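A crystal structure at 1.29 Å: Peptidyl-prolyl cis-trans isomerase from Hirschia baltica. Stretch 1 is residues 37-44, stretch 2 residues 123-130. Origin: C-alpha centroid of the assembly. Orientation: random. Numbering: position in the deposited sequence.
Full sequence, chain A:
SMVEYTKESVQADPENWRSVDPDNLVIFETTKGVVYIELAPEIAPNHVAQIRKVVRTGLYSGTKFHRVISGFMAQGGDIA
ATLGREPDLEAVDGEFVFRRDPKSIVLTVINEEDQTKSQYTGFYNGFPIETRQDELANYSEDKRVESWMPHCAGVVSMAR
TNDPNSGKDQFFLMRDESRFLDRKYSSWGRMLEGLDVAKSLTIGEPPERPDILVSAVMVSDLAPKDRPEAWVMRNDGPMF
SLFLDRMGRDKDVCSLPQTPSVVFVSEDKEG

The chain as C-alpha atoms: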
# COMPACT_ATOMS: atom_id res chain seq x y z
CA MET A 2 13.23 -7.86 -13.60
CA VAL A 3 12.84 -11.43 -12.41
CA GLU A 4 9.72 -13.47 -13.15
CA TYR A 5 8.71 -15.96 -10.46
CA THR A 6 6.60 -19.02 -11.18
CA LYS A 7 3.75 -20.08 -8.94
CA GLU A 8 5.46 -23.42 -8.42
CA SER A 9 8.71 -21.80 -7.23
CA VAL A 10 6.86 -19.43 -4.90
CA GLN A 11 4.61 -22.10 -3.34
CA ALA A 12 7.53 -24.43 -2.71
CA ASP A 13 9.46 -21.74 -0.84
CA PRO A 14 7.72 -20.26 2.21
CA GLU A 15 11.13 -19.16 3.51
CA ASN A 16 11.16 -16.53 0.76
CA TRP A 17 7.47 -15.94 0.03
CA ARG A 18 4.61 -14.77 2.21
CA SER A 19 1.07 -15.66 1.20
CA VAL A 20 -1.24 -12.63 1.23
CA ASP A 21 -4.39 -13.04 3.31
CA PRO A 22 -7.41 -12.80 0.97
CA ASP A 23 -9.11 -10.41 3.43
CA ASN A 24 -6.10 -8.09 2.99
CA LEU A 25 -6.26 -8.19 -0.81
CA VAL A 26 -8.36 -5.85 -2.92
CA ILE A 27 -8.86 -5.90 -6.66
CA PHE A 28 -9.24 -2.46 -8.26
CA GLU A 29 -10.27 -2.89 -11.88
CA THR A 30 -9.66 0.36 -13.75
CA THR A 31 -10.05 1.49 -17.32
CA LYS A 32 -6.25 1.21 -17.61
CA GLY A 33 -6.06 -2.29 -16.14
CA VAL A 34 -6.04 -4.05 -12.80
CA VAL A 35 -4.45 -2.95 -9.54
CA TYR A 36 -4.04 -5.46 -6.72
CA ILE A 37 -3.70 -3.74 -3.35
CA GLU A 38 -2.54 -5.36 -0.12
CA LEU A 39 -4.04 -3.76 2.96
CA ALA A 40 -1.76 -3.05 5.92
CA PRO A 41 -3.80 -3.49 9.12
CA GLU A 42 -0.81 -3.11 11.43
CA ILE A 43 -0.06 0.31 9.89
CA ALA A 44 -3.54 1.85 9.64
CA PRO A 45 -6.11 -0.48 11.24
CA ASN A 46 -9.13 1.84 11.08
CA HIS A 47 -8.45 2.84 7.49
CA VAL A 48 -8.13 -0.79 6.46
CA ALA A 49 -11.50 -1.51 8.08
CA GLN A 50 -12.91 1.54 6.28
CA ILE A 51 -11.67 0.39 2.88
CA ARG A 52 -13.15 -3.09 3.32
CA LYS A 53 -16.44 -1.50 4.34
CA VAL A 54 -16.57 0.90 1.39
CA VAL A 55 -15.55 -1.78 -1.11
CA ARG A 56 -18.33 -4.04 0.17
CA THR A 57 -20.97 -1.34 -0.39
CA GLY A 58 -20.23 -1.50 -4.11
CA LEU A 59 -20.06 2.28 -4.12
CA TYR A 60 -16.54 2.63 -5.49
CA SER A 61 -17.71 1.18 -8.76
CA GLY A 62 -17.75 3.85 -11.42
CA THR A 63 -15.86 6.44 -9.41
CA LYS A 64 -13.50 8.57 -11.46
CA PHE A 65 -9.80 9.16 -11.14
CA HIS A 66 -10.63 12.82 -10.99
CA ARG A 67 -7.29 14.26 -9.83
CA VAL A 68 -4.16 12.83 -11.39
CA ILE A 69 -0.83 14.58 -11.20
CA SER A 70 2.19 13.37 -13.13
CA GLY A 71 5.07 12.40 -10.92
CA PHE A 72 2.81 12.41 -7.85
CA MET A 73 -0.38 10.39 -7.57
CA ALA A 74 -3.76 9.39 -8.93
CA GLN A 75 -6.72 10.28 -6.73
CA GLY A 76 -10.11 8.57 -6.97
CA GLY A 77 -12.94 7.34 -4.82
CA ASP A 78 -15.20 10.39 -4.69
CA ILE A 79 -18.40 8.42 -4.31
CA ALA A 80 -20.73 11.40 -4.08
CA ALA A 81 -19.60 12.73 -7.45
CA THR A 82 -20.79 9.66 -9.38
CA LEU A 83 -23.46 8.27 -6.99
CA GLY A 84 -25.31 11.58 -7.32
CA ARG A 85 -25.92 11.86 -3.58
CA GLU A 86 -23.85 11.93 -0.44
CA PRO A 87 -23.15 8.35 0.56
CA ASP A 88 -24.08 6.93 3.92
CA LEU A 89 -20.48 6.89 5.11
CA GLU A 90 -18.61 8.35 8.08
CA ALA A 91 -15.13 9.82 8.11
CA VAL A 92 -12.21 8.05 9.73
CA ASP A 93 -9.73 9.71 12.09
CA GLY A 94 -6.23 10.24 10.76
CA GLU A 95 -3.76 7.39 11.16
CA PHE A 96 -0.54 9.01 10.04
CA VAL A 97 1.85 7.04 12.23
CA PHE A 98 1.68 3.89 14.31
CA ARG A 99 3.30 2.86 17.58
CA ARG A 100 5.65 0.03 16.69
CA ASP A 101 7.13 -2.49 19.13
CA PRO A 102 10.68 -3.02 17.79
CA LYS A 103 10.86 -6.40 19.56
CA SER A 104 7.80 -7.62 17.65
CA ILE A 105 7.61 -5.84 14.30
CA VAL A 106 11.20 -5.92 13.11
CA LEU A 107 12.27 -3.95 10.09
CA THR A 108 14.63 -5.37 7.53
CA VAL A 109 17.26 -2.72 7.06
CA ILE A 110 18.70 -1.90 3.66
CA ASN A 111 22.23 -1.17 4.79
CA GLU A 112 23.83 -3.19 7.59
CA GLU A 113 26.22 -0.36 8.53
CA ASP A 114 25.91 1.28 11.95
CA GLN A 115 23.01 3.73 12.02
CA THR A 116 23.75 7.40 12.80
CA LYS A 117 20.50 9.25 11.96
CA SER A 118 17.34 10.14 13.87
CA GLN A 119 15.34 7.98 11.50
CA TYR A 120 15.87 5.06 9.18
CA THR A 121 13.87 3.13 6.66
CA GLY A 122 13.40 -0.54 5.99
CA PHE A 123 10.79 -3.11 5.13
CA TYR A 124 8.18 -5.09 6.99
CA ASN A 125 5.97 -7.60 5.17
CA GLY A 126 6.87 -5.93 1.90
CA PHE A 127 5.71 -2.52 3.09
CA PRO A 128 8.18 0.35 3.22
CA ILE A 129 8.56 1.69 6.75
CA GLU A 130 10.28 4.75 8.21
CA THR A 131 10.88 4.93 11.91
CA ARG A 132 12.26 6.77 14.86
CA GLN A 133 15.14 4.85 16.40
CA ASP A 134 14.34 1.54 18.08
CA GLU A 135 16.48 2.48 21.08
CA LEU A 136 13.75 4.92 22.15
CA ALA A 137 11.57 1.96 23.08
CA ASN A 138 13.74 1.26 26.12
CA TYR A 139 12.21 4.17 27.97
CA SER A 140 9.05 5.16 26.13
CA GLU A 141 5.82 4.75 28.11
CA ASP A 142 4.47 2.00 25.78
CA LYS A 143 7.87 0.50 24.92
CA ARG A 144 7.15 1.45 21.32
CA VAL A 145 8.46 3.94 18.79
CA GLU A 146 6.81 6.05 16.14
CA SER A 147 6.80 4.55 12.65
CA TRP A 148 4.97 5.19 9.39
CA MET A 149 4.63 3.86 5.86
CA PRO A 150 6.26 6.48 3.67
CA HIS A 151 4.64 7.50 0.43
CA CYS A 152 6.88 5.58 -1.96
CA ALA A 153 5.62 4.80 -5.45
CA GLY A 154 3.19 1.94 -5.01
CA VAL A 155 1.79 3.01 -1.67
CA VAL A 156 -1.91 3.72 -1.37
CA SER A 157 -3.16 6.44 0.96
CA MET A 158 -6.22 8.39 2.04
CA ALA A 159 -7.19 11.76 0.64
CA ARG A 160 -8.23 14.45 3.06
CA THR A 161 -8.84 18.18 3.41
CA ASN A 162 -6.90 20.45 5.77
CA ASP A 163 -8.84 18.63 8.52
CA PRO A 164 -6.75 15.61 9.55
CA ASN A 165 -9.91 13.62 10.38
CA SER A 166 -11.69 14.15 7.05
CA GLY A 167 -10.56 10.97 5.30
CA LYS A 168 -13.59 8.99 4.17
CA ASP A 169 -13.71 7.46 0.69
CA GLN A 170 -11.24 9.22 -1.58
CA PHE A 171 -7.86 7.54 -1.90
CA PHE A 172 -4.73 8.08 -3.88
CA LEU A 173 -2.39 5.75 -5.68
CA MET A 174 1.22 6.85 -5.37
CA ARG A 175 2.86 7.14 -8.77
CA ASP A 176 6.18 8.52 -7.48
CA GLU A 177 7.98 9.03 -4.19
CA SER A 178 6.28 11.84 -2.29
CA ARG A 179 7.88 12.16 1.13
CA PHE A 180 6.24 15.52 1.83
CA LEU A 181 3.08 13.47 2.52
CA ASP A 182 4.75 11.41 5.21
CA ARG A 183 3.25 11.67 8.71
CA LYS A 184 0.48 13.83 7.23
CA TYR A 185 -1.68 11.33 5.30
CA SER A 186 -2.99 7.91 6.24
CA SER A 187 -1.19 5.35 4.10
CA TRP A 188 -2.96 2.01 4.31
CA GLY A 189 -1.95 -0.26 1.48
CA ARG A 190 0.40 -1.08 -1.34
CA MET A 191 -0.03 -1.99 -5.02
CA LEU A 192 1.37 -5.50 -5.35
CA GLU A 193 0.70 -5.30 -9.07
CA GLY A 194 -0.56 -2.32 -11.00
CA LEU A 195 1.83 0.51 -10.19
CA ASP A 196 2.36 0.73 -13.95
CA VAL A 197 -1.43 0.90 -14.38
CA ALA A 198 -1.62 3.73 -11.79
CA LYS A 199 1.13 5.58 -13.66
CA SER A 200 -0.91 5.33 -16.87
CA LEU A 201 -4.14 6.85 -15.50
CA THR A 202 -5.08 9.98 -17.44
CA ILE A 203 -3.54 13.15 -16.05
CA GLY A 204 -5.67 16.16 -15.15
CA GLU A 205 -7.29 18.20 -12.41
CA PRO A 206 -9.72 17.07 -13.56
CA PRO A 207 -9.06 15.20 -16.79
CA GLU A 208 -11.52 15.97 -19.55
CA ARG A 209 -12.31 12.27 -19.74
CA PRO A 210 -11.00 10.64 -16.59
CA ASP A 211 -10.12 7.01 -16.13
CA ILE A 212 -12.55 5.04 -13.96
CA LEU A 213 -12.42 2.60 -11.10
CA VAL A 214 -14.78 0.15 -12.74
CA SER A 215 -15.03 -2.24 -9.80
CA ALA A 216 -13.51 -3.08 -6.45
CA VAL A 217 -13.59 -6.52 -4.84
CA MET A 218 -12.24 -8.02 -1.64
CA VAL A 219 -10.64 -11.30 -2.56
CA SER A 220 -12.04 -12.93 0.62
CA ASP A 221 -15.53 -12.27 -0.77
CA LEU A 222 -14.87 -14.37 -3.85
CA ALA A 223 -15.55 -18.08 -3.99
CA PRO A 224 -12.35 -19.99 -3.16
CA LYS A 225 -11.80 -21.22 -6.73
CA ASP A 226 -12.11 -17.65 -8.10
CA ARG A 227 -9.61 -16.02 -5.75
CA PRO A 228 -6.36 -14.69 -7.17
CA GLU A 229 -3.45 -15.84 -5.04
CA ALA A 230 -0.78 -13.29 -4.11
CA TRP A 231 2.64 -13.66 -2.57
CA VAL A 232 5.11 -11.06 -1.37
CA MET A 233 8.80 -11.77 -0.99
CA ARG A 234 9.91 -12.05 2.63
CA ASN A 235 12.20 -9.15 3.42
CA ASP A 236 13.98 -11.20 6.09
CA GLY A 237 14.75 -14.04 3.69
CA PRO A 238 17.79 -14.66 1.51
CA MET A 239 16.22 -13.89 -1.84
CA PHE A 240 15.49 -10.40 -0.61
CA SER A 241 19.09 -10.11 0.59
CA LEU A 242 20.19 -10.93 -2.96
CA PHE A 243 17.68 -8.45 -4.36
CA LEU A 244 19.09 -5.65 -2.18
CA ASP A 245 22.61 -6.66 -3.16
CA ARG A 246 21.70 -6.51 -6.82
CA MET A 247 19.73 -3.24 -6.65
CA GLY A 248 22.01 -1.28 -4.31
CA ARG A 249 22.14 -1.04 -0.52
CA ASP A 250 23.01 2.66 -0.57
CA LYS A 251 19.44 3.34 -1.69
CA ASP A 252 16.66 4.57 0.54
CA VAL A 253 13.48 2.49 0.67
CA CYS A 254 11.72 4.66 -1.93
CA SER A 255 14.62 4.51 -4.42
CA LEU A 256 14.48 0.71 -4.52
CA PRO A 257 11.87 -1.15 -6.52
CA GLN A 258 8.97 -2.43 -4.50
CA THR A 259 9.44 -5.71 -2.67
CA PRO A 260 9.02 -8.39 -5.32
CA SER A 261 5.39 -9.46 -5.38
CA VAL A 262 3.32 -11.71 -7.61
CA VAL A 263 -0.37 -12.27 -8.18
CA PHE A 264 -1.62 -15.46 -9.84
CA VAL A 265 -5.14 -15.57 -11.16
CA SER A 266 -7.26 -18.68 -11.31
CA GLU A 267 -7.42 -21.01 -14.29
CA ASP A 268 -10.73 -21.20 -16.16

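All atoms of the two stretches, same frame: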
# COMPACT_ATOMS: atom_id res chain seq x y z
N ILE A 37 -4.19 -4.48 -4.51
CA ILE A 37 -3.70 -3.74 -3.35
C ILE A 37 -3.70 -4.65 -2.13
O ILE A 37 -4.72 -5.29 -1.83
CB ILE A 37 -4.58 -2.51 -3.08
CG1 ILE A 37 -4.48 -1.54 -4.25
CG2 ILE A 37 -4.16 -1.83 -1.77
CD1 ILE A 37 -5.52 -0.45 -4.24
N GLU A 38 -2.57 -4.72 -1.43
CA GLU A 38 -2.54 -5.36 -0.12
C GLU A 38 -2.77 -4.31 0.96
O GLU A 38 -2.07 -3.31 1.04
CB GLU A 38 -1.22 -6.11 0.15
CG GLU A 38 -1.34 -6.94 1.43
CD GLU A 38 -0.10 -7.70 1.84
OE1 GLU A 38 0.97 -7.53 1.22
OE2 GLU A 38 -0.21 -8.46 2.82
N LEU A 39 -3.75 -4.58 1.80
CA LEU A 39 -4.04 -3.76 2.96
C LEU A 39 -3.02 -4.01 4.06
O LEU A 39 -2.53 -5.13 4.22
CB LEU A 39 -5.43 -4.06 3.49
CG LEU A 39 -6.54 -3.94 2.46
CD1 LEU A 39 -7.87 -4.43 3.03
CD2 LEU A 39 -6.64 -2.50 1.96
N ALA A 40 -2.74 -2.98 4.86
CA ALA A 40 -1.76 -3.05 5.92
C ALA A 40 -2.39 -2.75 7.29
O ALA A 40 -2.28 -1.63 7.79
CB ALA A 40 -0.64 -2.07 5.65
N PRO A 41 -3.04 -3.75 7.89
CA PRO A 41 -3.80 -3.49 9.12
C PRO A 41 -2.93 -3.05 10.30
O PRO A 41 -3.42 -2.33 11.17
CB PRO A 41 -4.46 -4.83 9.44
CG PRO A 41 -4.31 -5.68 8.26
CD PRO A 41 -3.25 -5.12 7.38
N GLU A 42 -1.67 -3.46 10.32
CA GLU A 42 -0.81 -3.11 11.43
C GLU A 42 -0.36 -1.65 11.33
O GLU A 42 0.06 -1.05 12.32
CB GLU A 42 0.39 -4.07 11.47
CG GLU A 42 -0.04 -5.53 11.68
CD GLU A 42 1.12 -6.51 11.76
OE1 GLU A 42 1.57 -6.97 10.69
OE2 GLU A 42 1.55 -6.84 12.88
N ILE A 43 -0.51 -1.05 10.15
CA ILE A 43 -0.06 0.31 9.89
C ILE A 43 -1.20 1.31 10.06
O ILE A 43 -1.02 2.39 10.65
CB ILE A 43 0.56 0.41 8.48
CG1 ILE A 43 1.80 -0.48 8.41
CG2 ILE A 43 0.87 1.86 8.13
CD1 ILE A 43 2.42 -0.58 7.03
N ALA A 44 -2.38 0.96 9.57
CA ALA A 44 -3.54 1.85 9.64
C ALA A 44 -4.81 1.02 9.83
O ALA A 44 -5.59 0.86 8.90
CB ALA A 44 -3.61 2.70 8.40
N PHE A 123 11.97 -2.41 5.61
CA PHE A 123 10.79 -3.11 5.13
C PHE A 123 10.20 -4.01 6.19
O PHE A 123 10.93 -4.65 6.97
CB PHE A 123 11.12 -3.97 3.91
CG PHE A 123 11.61 -3.19 2.71
CD1 PHE A 123 10.73 -2.67 1.78
CD2 PHE A 123 12.97 -3.01 2.50
CE1 PHE A 123 11.19 -1.98 0.66
CE2 PHE A 123 13.44 -2.33 1.39
CZ PHE A 123 12.55 -1.82 0.47
N TYR A 124 8.88 -4.11 6.18
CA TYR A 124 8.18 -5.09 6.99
C TYR A 124 7.04 -5.64 6.15
O TYR A 124 6.19 -4.87 5.69
CB TYR A 124 7.62 -4.48 8.26
CG TYR A 124 6.69 -5.41 9.01
CD1 TYR A 124 7.18 -6.50 9.70
CD2 TYR A 124 5.33 -5.20 9.00
CE1 TYR A 124 6.33 -7.36 10.37
CE2 TYR A 124 4.46 -6.05 9.66
CZ TYR A 124 4.96 -7.13 10.34
OH TYR A 124 4.10 -7.98 10.99
N ASN A 125 7.03 -6.95 5.94
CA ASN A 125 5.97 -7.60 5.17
C ASN A 125 5.79 -6.97 3.81
O ASN A 125 4.68 -6.91 3.27
CB ASN A 125 4.66 -7.55 5.95
CG ASN A 125 4.51 -8.73 6.87
OD1 ASN A 125 5.44 -9.50 7.06
ND2 ASN A 125 3.32 -8.89 7.42
N GLY A 126 6.89 -6.51 3.23
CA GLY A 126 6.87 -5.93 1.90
C GLY A 126 6.43 -4.49 1.86
O GLY A 126 6.39 -3.89 0.78
N PHE A 127 6.07 -3.93 3.01
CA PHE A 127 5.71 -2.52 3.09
C PHE A 127 6.94 -1.71 3.44
O PHE A 127 7.73 -2.12 4.30
CB PHE A 127 4.62 -2.28 4.14
CG PHE A 127 3.33 -3.03 3.86
CD1 PHE A 127 2.44 -2.58 2.91
CD2 PHE A 127 3.01 -4.19 4.55
CE1 PHE A 127 1.25 -3.25 2.64
CE2 PHE A 127 1.81 -4.87 4.27
CZ PHE A 127 0.95 -4.39 3.33
N PRO A 128 7.10 -0.53 2.82
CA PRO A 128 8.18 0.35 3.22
C PRO A 128 7.81 1.00 4.54
O PRO A 128 6.65 1.38 4.75
CB PRO A 128 8.25 1.35 2.08
CG PRO A 128 6.82 1.44 1.60
CD PRO A 128 6.25 0.07 1.77
N ILE A 129 8.78 1.15 5.43
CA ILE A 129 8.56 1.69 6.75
C ILE A 129 9.67 2.68 7.06
O ILE A 129 10.82 2.43 6.71
CB ILE A 129 8.54 0.59 7.84
CG1 ILE A 129 7.51 -0.50 7.52
CG2 ILE A 129 8.30 1.20 9.22
CD1 ILE A 129 6.08 -0.05 7.65
N GLU A 130 9.31 3.81 7.65
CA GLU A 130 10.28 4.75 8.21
C GLU A 130 9.99 4.85 9.70
O GLU A 130 8.86 4.74 10.14
CB GLU A 130 10.20 6.13 7.54
CG GLU A 130 11.26 7.08 8.03
CD GLU A 130 11.36 8.34 7.21
OE1 GLU A 130 10.41 8.68 6.48
OE2 GLU A 130 12.41 8.98 7.31
O HOH W 1 3.30 -5.93 1.01

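The two stretches meet through side chains rather than through backbone pairing, in a small, mostly apolar contact centred on Phe-127 and supplemented by one direct hydrogen bond and one water bridge. Together they bury 332 Å², and no backbone hydrogen bond passes between them; the nearest C-alpha atoms, CA of Ala-40 and CA of Phe-127, are 8.0 Å apart, a spacing filled by side chains.

Each stretch holds its own shape. In the first, a strand ends at Leu-39 and the chain turns, with the carbonyl O of Ala-40 accepting from N of Ile-43 at 3.0 Å and from N of Ala-44 at 3.1 Å. Ala-44 occupies the N-cap position of the helix that follows. In the second, a type I' turn from Tyr-124 to Phe-127 joins two strands, closed by the reciprocal bonds from Phe-127 N to Tyr-124 O (2.8 Å) and from Tyr-124 N to Phe-127 O (3.0 Å). Asn-125 and Gly-126 at its corners both have positive phi, as this turn type requires, a conformation that glycine adopts easily.

Phe-127 gives up more surface to the contact than any other residue, 93 Å². Its CA-to-CB bond points toward the first stretch, and its ring lies against the chain where the strand ends. The methyl of Ala-40 sits over one face, with CB 3.8 Å from the ring centroid and 19° off the normal, a CH-pi contact in which a weakly polarised C-H group meets the pi cloud. At the ring edge, the carbonyl O of Glu-38 approaches CE1 of Phe-127 at 3.7 Å. Ile-43 extends the apolar patch: its CD1 lies 4.0 Å from CB of Phe-127 and 3.7 Å from CD1 of Ile-129. The CA-to-CB bond of Ile-129 points sideways, but the end of its side chain comes nearer and makes this methyl-to-methyl contact.

Polar groups complete the interface. Tyr-124 OH donates a hydrogen bond to Glu-42 OE1 at 2.7 Å, a short distance suited to a phenol meeting a carboxylate; the oxygen lies at the ring edge, near its plane, as expected for a partner of the hydroxyl. Glu-38 is buried; its CD packs 3.8 Å from CZ of Phe-127, and its carboxylate reaches the backbone of Asn-125 through a water. Its OE1 is 4.3 Å from Asn-125 O, and since both atoms are acceptors, they cannot bond directly. Water 1 resolves this by donating to both, at 2.8 Å from its O to Glu-38 OE1 and 2.8 Å to Asn-125 O, thereby linking the carboxylate to the turn backbone.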